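Local coordinates for glutamine aminotransferase class-II domain protein (Ruegeria pomeroyi, PDB 3MDN) that probably hydrolyses glutamine to release ammonia through a class-II amidotransferase domain of the Ntn-hydrolase type, at residues A106-F111 / F191-T196; S81-S86 / Q195-A200; A164-I169 / R255-A260. One frame throughout, in Å; residues are numbered along the deposited sequence.

Contact 1 (A106-F111 / F191-T196); sequences ARRWCF and FSDGQT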
loop_
_atom_site.group_PDB
_atom_site.type_symbol
_atom_site.label_atom_id
_atom_site.label_comp_id
_atom_site.label_asym_id
_atom_site.label_seq_id
_atom_site.Cartn_x
_atom_site.Cartn_y
_atom_site.Cartn_z
ATOM N N ALA D 106 -10.065 20.023 -6.377
ATOM C CA ALA D 106 -9.551 20.676 -7.569
ATOM C C ALA D 106 -9.567 22.166 -7.255
ATOM O O ALA D 106 -10.578 22.678 -6.775
ATOM C CB ALA D 106 -10.411 20.343 -8.786
ATOM N N ARG D 107 -8.439 22.835 -7.487
ATOM C CA ARG D 107 -8.277 24.239 -7.113
ATOM C C ARG D 107 -8.539 24.464 -5.613
ATOM O O ARG D 107 -7.983 23.751 -4.796
ATOM C CB ARG D 107 -9.207 25.103 -7.965
ATOM C CG ARG D 107 -8.855 25.004 -9.431
ATOM C CD ARG D 107 -9.861 25.729 -10.284
ATOM N NE ARG D 107 -9.514 25.501 -11.685
ATOM C CZ ARG D 107 -10.141 26.056 -12.709
ATOM N NH1 ARG D 107 -11.167 26.886 -12.483
ATOM N NH2 ARG D 107 -9.743 25.783 -13.948
ATOM N N ARG D 108 -9.389 25.432 -5.252
ATOM C CA ARG D 108 -9.697 25.699 -3.827
ATOM C C ARG D 108 -10.738 24.751 -3.184
ATOM O O ARG D 108 -10.939 24.782 -1.940
ATOM C CB ARG D 108 -10.186 27.155 -3.608
ATOM C CG ARG D 108 -9.201 28.302 -3.944
ATOM C CD ARG D 108 -9.885 29.697 -3.749
ATOM N NE ARG D 108 -10.663 29.716 -2.500
ATOM C CZ ARG D 108 -11.495 30.686 -2.104
ATOM N NH1 ARG D 108 -11.686 31.770 -2.856
ATOM N NH2 ARG D 108 -12.140 30.569 -0.945
ATOM N N TRP D 109 -11.397 23.938 -4.013
ATOM C CA TRP D 109 -12.606 23.200 -3.604
ATOM C C TRP D 109 -12.337 21.723 -3.315
ATOM O O TRP D 109 -11.446 21.127 -3.927
ATOM C CB TRP D 109 -13.668 23.281 -4.700
ATOM C CG TRP D 109 -14.252 24.633 -4.841
ATOM C CD1 TRP D 109 -13.734 25.699 -5.516
ATOM C CD2 TRP D 109 -15.490 25.082 -4.262
ATOM N NE1 TRP D 109 -14.590 26.795 -5.411
ATOM C CE2 TRP D 109 -15.669 26.437 -4.639
ATOM C CE3 TRP D 109 -16.439 24.478 -3.441
ATOM C CZ2 TRP D 109 -16.773 27.186 -4.238
ATOM C CZ3 TRP D 109 -17.540 25.216 -3.038
ATOM C CH2 TRP D 109 -17.702 26.567 -3.441
ATOM N N CYS D 110 -13.084 21.158 -2.371
ATOM C CA CYS D 110 -13.042 19.719 -2.149
ATOM C C CYS D 110 -14.443 19.245 -1.947
ATOM O O CYS D 110 -15.332 20.058 -1.715
ATOM C CB CYS D 110 -12.162 19.337 -0.955
ATOM S SG CYS D 110 -12.610 20.106 0.607
ATOM N N PHE D 111 -14.654 17.939 -2.011
ATOM C CA PHE D 111 -15.997 17.420 -2.206
ATOM C C PHE D 111 -16.028 15.936 -1.876
ATOM O O PHE D 111 -15.105 15.210 -2.202
ATOM C CB PHE D 111 -16.356 17.650 -3.684
ATOM C CG PHE D 111 -17.736 17.194 -4.079
ATOM C CD1 PHE D 111 -17.968 15.874 -4.435
ATOM C CD2 PHE D 111 -18.785 18.100 -4.133
ATOM C CE1 PHE D 111 -19.227 15.457 -4.812
ATOM C CE2 PHE D 111 -20.055 17.701 -4.512
ATOM C CZ PHE D 111 -20.279 16.373 -4.846
ATOM N N PHE D 191 -18.961 19.655 0.942
ATOM C CA PHE D 191 -18.037 20.312 0.033
ATOM C C PHE D 191 -17.675 21.710 0.559
ATOM O O PHE D 191 -18.416 22.265 1.338
ATOM C CB PHE D 191 -18.537 20.319 -1.429
ATOM C CG PHE D 191 -19.915 20.905 -1.628
ATOM C CD1 PHE D 191 -21.061 20.165 -1.347
ATOM C CD2 PHE D 191 -20.072 22.192 -2.127
ATOM C CE1 PHE D 191 -22.329 20.722 -1.525
ATOM C CE2 PHE D 191 -21.338 22.748 -2.311
ATOM C CZ PHE D 191 -22.458 22.017 -2.040
ATOM N N SER D 192 -16.503 22.229 0.174
ATOM C CA SER D 192 -15.960 23.486 0.744
ATOM C C SER D 192 -15.087 24.215 -0.240
ATOM O O SER D 192 -14.460 23.594 -1.129
ATOM C CB SER D 192 -15.104 23.194 1.989
ATOM O OG SER D 192 -14.690 24.396 2.653
ATOM N N ASP D 193 -14.984 25.525 -0.061
ATOM C CA ASP D 193 -14.021 26.320 -0.829
ATOM C C ASP D 193 -12.914 26.754 0.097
ATOM O O ASP D 193 -12.106 27.583 -0.261
ATOM C CB ASP D 193 -14.682 27.554 -1.465
ATOM C CG ASP D 193 -15.454 28.403 -0.445
ATOM O OD1 ASP D 193 -15.344 28.139 0.782
ATOM O OD2 ASP D 193 -16.185 29.326 -0.867
ATOM N N GLY D 194 -12.883 26.205 1.305
ATOM C CA GLY D 194 -11.858 26.592 2.260
ATOM C C GLY D 194 -12.230 27.771 3.133
ATOM O O GLY D 194 -11.480 28.112 4.038
ATOM N N GLN D 195 -13.383 28.386 2.870
ATOM C CA GLN D 195 -13.960 29.413 3.752
ATOM C C GLN D 195 -15.353 29.049 4.308
ATOM O O GLN D 195 -15.657 29.285 5.487
ATOM C CB GLN D 195 -14.038 30.746 3.002
ATOM C CG GLN D 195 -12.719 31.568 3.019
ATOM C CD GLN D 195 -12.819 32.737 4.037
ATOM O OE1 GLN D 195 -13.224 33.870 3.688
ATOM N NE2 GLN D 195 -12.500 32.448 5.304
ATOM N N THR D 196 -16.190 28.470 3.454
ATOM C CA THR D 196 -17.555 28.086 3.818
ATOM C C THR D 196 -17.656 26.581 3.690
ATOM O O THR D 196 -17.034 26.018 2.809
ATOM C CB THR D 196 -18.594 28.755 2.874
ATOM O OG1 THR D 196 -18.461 30.175 2.957
ATOM C CG2 THR D 196 -20.020 28.375 3.245
#

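Contact 2 (S81-S86 / Q195-A200); sequences SGLFLS and QTLYAA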
loop_
_atom_site.group_PDB
_atom_site.type_symbol
_atom_site.label_atom_id
_atom_site.label_comp_id
_atom_site.label_asym_id
_atom_site.label_seq_id
_atom_site.Cartn_x
_atom_site.Cartn_y
_atom_site.Cartn_z
ATOM N N SER D 81 -6.944 21.517 12.046
ATOM C CA SER D 81 -7.615 22.290 11.004
ATOM C C SER D 81 -8.974 22.798 11.488
ATOM O O SER D 81 -9.634 22.173 12.316
ATOM C CB SER D 81 -7.753 21.470 9.708
ATOM O OG SER D 81 -8.463 22.195 8.709
ATOM N N GLY D 82 -9.359 23.959 10.975
ATOM C CA GLY D 82 -10.618 24.573 11.292
ATOM C C GLY D 82 -11.628 24.293 10.195
ATOM O O GLY D 82 -12.786 24.705 10.304
ATOM N N LEU D 83 -11.206 23.566 9.150
ATOM C CA LEU D 83 -12.135 23.211 8.079
ATOM C C LEU D 83 -11.646 21.979 7.378
ATOM O O LEU D 83 -10.623 22.021 6.667
ATOM C CB LEU D 83 -12.300 24.358 7.059
ATOM C CG LEU D 83 -13.711 24.489 6.438
ATOM C CD1 LEU D 83 -13.806 25.737 5.534
ATOM C CD2 LEU D 83 -14.198 23.241 5.668
ATOM N N PHE D 84 -12.344 20.866 7.577
ATOM C CA PHE D 84 -11.930 19.651 6.901
ATOM C C PHE D 84 -13.083 18.677 6.618
ATOM O O PHE D 84 -14.154 18.813 7.191
ATOM C CB PHE D 84 -10.781 18.962 7.650
ATOM C CG PHE D 84 -11.125 18.515 9.057
ATOM C CD1 PHE D 84 -11.529 17.220 9.299
ATOM C CD2 PHE D 84 -10.989 19.385 10.134
ATOM C CE1 PHE D 84 -11.811 16.805 10.590
ATOM C CE2 PHE D 84 -11.253 18.983 11.424
ATOM C CZ PHE D 84 -11.667 17.699 11.663
ATOM N N LEU D 85 -12.812 17.691 5.751
ATOM C CA LEU D 85 -13.794 16.704 5.294
ATOM C C LEU D 85 -13.103 15.356 5.399
ATOM O O LEU D 85 -11.956 15.245 4.938
ATOM C CB LEU D 85 -14.140 16.990 3.818
ATOM C CG LEU D 85 -15.264 17.997 3.466
ATOM C CD1 LEU D 85 -14.998 19.370 4.012
ATOM C CD2 LEU D 85 -15.410 18.037 1.928
ATOM N N SER D 86 -13.767 14.345 5.966
ATOM C CA SER D 86 -13.223 12.989 6.044
ATOM C C SER D 86 -14.270 11.897 5.813
ATOM O O SER D 86 -15.441 12.103 6.138
ATOM C CB SER D 86 -12.457 12.758 7.333
ATOM O OG SER D 86 -13.181 13.201 8.439
ATOM N N GLN D 195 -13.383 28.386 2.870
ATOM C CA GLN D 195 -13.960 29.413 3.752
ATOM C C GLN D 195 -15.353 29.049 4.308
ATOM O O GLN D 195 -15.657 29.285 5.487
ATOM C CB GLN D 195 -14.038 30.746 3.002
ATOM C CG GLN D 195 -12.719 31.568 3.019
ATOM C CD GLN D 195 -12.819 32.737 4.037
ATOM O OE1 GLN D 195 -13.224 33.870 3.688
ATOM N NE2 GLN D 195 -12.500 32.448 5.304
ATOM N N THR D 196 -16.190 28.470 3.454
ATOM C CA THR D 196 -17.555 28.086 3.818
ATOM C C THR D 196 -17.656 26.581 3.690
ATOM O O THR D 196 -17.034 26.018 2.809
ATOM C CB THR D 196 -18.594 28.755 2.874
ATOM O OG1 THR D 196 -18.461 30.175 2.957
ATOM C CG2 THR D 196 -20.020 28.375 3.245
ATOM N N LEU D 197 -18.458 25.937 4.538
ATOM C CA LEU D 197 -18.649 24.501 4.434
ATOM C C LEU D 197 -20.103 24.286 3.992
ATOM O O LEU D 197 -21.009 24.928 4.531
ATOM C CB LEU D 197 -18.404 23.826 5.788
ATOM C CG LEU D 197 -18.862 22.362 5.890
ATOM C CD1 LEU D 197 -18.046 21.519 4.900
ATOM C CD2 LEU D 197 -18.714 21.786 7.331
ATOM N N TYR D 198 -20.315 23.401 3.022
ATOM C CA TYR D 198 -21.646 23.157 2.471
ATOM C C TYR D 198 -22.008 21.699 2.656
ATOM O O TYR D 198 -21.128 20.836 2.708
ATOM C CB TYR D 198 -21.683 23.423 0.959
ATOM C CG TYR D 198 -21.394 24.849 0.572
ATOM C CD1 TYR D 198 -20.124 25.223 0.148
ATOM C CD2 TYR D 198 -22.383 25.836 0.689
ATOM C CE1 TYR D 198 -19.843 26.536 -0.204
ATOM C CE2 TYR D 198 -22.108 27.170 0.329
ATOM C CZ TYR D 198 -20.841 27.500 -0.119
ATOM O OH TYR D 198 -20.533 28.797 -0.439
ATOM N N ALA D 199 -23.301 21.416 2.691
ATOM C CA ALA D 199 -23.722 20.042 2.595
ATOM C C ALA D 199 -25.103 20.023 1.994
ATOM O O ALA D 199 -25.892 20.922 2.224
ATOM C CB ALA D 199 -23.722 19.376 3.980
ATOM N N ALA D 200 -25.394 19.007 1.207
ATOM C CA ALA D 200 -26.708 18.917 0.577
ATOM C C ALA D 200 -27.181 17.482 0.692
ATOM O O ALA D 200 -26.384 16.572 0.830
ATOM C CB ALA D 200 -26.640 19.356 -0.894
#

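Contact 3 (A164-I169 / R255-A260); sequences ALARAI and RDFAPA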
loop_
_atom_site.group_PDB
_atom_site.type_symbol
_atom_site.label_atom_id
_atom_site.label_comp_id
_atom_site.label_asym_id
_atom_site.label_seq_id
_atom_site.Cartn_x
_atom_site.Cartn_y
_atom_site.Cartn_z
ATOM N N ALA D 164 -25.092 25.505 -9.104
ATOM C CA ALA D 164 -24.219 24.593 -9.862
ATOM C C ALA D 164 -24.427 23.130 -9.445
ATOM O O ALA D 164 -24.508 22.255 -10.290
ATOM C CB ALA D 164 -22.772 24.994 -9.738
ATOM N N LEU D 165 -24.529 22.864 -8.147
ATOM C CA LEU D 165 -24.748 21.488 -7.730
ATOM C C LEU D 165 -26.127 21.036 -8.235
ATOM O O LEU D 165 -26.288 19.939 -8.783
ATOM C CB LEU D 165 -24.616 21.343 -6.210
ATOM C CG LEU D 165 -24.827 19.906 -5.736
ATOM C CD1 LEU D 165 -23.725 19.015 -6.320
ATOM C CD2 LEU D 165 -24.804 19.830 -4.250
ATOM N N ALA D 166 -27.115 21.908 -8.051
ATOM C CA ALA D 166 -28.489 21.726 -8.560
ATOM C C ALA D 166 -28.508 21.311 -10.054
ATOM O O ALA D 166 -29.181 20.343 -10.449
ATOM C CB ALA D 166 -29.303 23.009 -8.345
ATOM N N ARG D 167 -27.757 22.028 -10.877
ATOM C CA ARG D 167 -27.678 21.705 -12.321
ATOM C C ARG D 167 -26.927 20.389 -12.641
ATOM O O ARG D 167 -27.343 19.595 -13.521
ATOM C CB ARG D 167 -27.089 22.887 -13.099
ATOM C CG ARG D 167 -28.052 24.091 -13.277
ATOM C CD ARG D 167 -27.441 25.209 -14.192
ATOM N NE ARG D 167 -26.221 25.775 -13.613
ATOM C CZ ARG D 167 -26.213 26.760 -12.720
ATOM N NH1 ARG D 167 -25.073 27.212 -12.223
ATOM N NH2 ARG D 167 -27.344 27.305 -12.333
ATOM N N ALA D 168 -25.816 20.152 -11.954
ATOM C CA ALA D 168 -25.062 18.909 -12.144
ATOM C C ALA D 168 -25.933 17.691 -11.789
ATOM O O ALA D 168 -25.952 16.675 -12.507
ATOM C CB ALA D 168 -23.826 18.931 -11.288
ATOM N N ILE D 169 -26.681 17.806 -10.699
ATOM C CA ILE D 169 -27.567 16.711 -10.301
ATOM C C ILE D 169 -28.688 16.445 -11.312
ATOM O O ILE D 169 -28.947 15.285 -11.679
ATOM C CB ILE D 169 -28.115 16.972 -8.877
ATOM C CG1 ILE D 169 -27.006 16.652 -7.858
ATOM C CG2 ILE D 169 -29.375 16.156 -8.595
ATOM C CD1 ILE D 169 -27.354 17.165 -6.484
ATOM N N ARG D 255 -31.579 26.002 3.403
ATOM C CA ARG D 255 -32.171 26.574 2.201
ATOM C C ARG D 255 -32.762 25.398 1.427
ATOM O O ARG D 255 -32.205 24.291 1.482
ATOM C CB ARG D 255 -31.020 27.146 1.396
ATOM C CG ARG D 255 -31.166 28.520 0.855
ATOM C CD ARG D 255 -29.840 28.840 0.141
ATOM N NE ARG D 255 -30.096 29.127 -1.270
ATOM C CZ ARG D 255 -29.216 29.629 -2.131
ATOM N NH1 ARG D 255 -27.969 29.922 -1.758
ATOM N NH2 ARG D 255 -29.600 29.848 -3.377
ATOM N N ASP D 256 -33.850 25.609 0.689
ATOM C CA ASP D 256 -34.449 24.544 -0.130
ATOM C C ASP D 256 -33.486 24.179 -1.253
ATOM O O ASP D 256 -32.709 25.016 -1.724
ATOM C CB ASP D 256 -35.828 24.928 -0.733
ATOM C CG ASP D 256 -36.971 24.957 0.316
ATOM O OD1 ASP D 256 -36.886 24.264 1.367
ATOM O OD2 ASP D 256 -37.976 25.677 0.076
ATOM N N PHE D 257 -33.524 22.921 -1.666
ATOM C CA PHE D 257 -32.589 22.439 -2.674
ATOM C C PHE D 257 -33.263 21.358 -3.503
ATOM O O PHE D 257 -33.649 20.310 -2.991
ATOM C CB PHE D 257 -31.311 21.892 -2.016
ATOM C CG PHE D 257 -30.314 21.314 -3.003
ATOM C CD1 PHE D 257 -29.488 22.154 -3.743
ATOM C CD2 PHE D 257 -30.232 19.937 -3.212
ATOM C CE1 PHE D 257 -28.567 21.642 -4.660
ATOM C CE2 PHE D 257 -29.318 19.409 -4.131
ATOM C CZ PHE D 257 -28.475 20.272 -4.865
ATOM N N ALA D 258 -33.417 21.615 -4.789
ATOM C CA ALA D 258 -33.953 20.597 -5.684
ATOM C C ALA D 258 -33.177 20.692 -6.990
ATOM O O ALA D 258 -32.694 21.768 -7.308
ATOM C CB ALA D 258 -35.460 20.819 -5.906
ATOM N N PRO D 259 -33.048 19.574 -7.743
ATOM C CA PRO D 259 -32.346 19.636 -9.039
ATOM C C PRO D 259 -32.937 20.737 -9.920
ATOM O O PRO D 259 -34.136 20.990 -9.868
ATOM C CB PRO D 259 -32.616 18.262 -9.680
ATOM C CG PRO D 259 -33.140 17.399 -8.598
ATOM C CD PRO D 259 -33.781 18.305 -7.577
ATOM N N ALA D 260 -32.090 21.386 -10.711
ATOM C CA ALA D 260 -32.484 22.546 -11.514
ATOM C C ALA D 260 -33.615 22.234 -12.485
ATOM O O ALA D 260 -33.708 21.109 -12.992
ATOM C CB ALA D 260 -31.269 23.107 -12.270
#

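Contact 1 (A106-F111 / F191-T196)
C110 and S192 form an antiparallel hydrogen-bonded pair that joins strand 109-114 to the end of strand 185-192. C110 N gives to S192 O at 3.1 Å, and S192 N returns a bond to C110 O. Y51 OH, from strand 47-51, hydrogen-bonds to R108 O and more weakly to S192 O. F111 and F191 follow as a non-hydrogen-bonded pair, and F111 CD2 rests 3.5 Å from F191 CB.

Beyond the pair the chain turns at D193. R108 NH2 lies 3.1 Å from D193 O and donates to it from above the carbonyl plane. A bend at chi3 (44°) sets R108 NE, which adds only a weak bond to the same oxygen. D193 OD1 accepts from Q195 N, an Asx turn, and from T196 N, which makes it an Asx motif. T196 N meets D193 OD1 at 2.8 Å, nearly straight at 174°. S192 OG takes G194 N in an ST turn and gives its proton to T196 O. D193 CB lies over the six-membered ring of W109, 3.5 Å from its centroid, as a CH-pi contact.

S192 OG and D193 OD1 are thus paired within the loop, whereas D193 O is met by R108 and Q195 O by H10 NE2. D193 OD2 lies 4.2 Å from R108 NH2, so the two charges probably attract without forming a salt bridge.

Contact 2 (S81-S86 / Q195-A200)
L83 lays its CD1 methyl against the backbone of Q195, 3.8 Å from Q195 N and 3.9 Å from Q195 C. T196 N lies a little farther from the same methyl. The other branch, CD2, turns to L197, and L83 CD2 comes within 4.2 Å of L197 CB.

L85 makes the second apolar touch. L85 CD1 meets L197 CD1 at 3.8 Å, and the two side chains run past one another, pointing opposite ways. L197 holds CG anti to its backbone N (chi1 167°), which takes CG toward L85. No hydrogen bond crosses between 81-86 and 195-200, so the contact is apolar, carried by the ends of L83 and L85. Before L83 in the chain, S81 OG accepts from L83 N at 3.1 Å, an ST turn at the corner where the chain passes from strand 80-81 towards strand 84-87.

The two strands belong to different antiparallel sheets, and the leucines meet between them. Strand 6-10, next to 84-87 in its sheet, adds A8 and H10 against L197, and H10 also touches L83. Strand 47-51, the neighbour on the other edge of 84-87, brings Y51 to L83. From the opposing sheet, strand 109-114 sends C110 and M112 to L85.

Contact 3 (A164-I169 / R255-A260)
Helix 161-179 packs on one sheet of the fold, and here it meets the chain that leaves the last strand, 251-256. This is consistent with the four-layer alpha-beta-beta-alpha sandwich of Ntn hydrolases. F257 supplies the main apolar surface. Its CG, anti to the backbone N (chi1 177°), points toward the helix. I169 CD1 meets the ring at its edge, in plane, 3.7 Å from F257 CZ. L165 crosses F257 at about a right angle and sets CD2 3.7 Å from F257 CZ. A166 N and CB lie beside CE1. An alanine in place of F257 would probably leave a gap between L165 and I169 and loosen the hold of the C-terminal chain on the helix.

H162 meets the F257 ring edge-to-face, and Y202 of strand 197-203 touches it too. I169 CG2 lies 4.0 Å from P259 CG. The R167 side chain lays CG 3.5 Å from A260 CB. Its guanidinium turns to other partners, with NE bridged to E155 and NH1 to D160.

One hydrogen bond ties the two backbones. A260 N gives to A166 O at 3.1 Å with an N-H...O angle of 168°, the donor standing well above the carbonyl plane.

Overall arrangement
All three contacts reach one antiparallel sheet. Contact 1 pairs its strands 109-114 and 185-192. Contact 2 shares Q195 and T196 with contact 1, and there strand 197-203 faces strand 84-87 of the second sheet. Their centres are about 8 Å apart. F191 O probably accepts a hydrogen bond from Y198 N, and S192 OG packs on L83. Contact 3 joins helix 161-179 to the chain that leaves strand 251-256 of this sheet, its centre about 17 Å from that of contact 1 and 19 Å from that of contact 2. L165 bridges them, touching F191, F111 and A200. Along the chain, contact 3 starts inside the spans of contacts 1 and 2 and ends beyond them, binding helix and sheets into one layered fold.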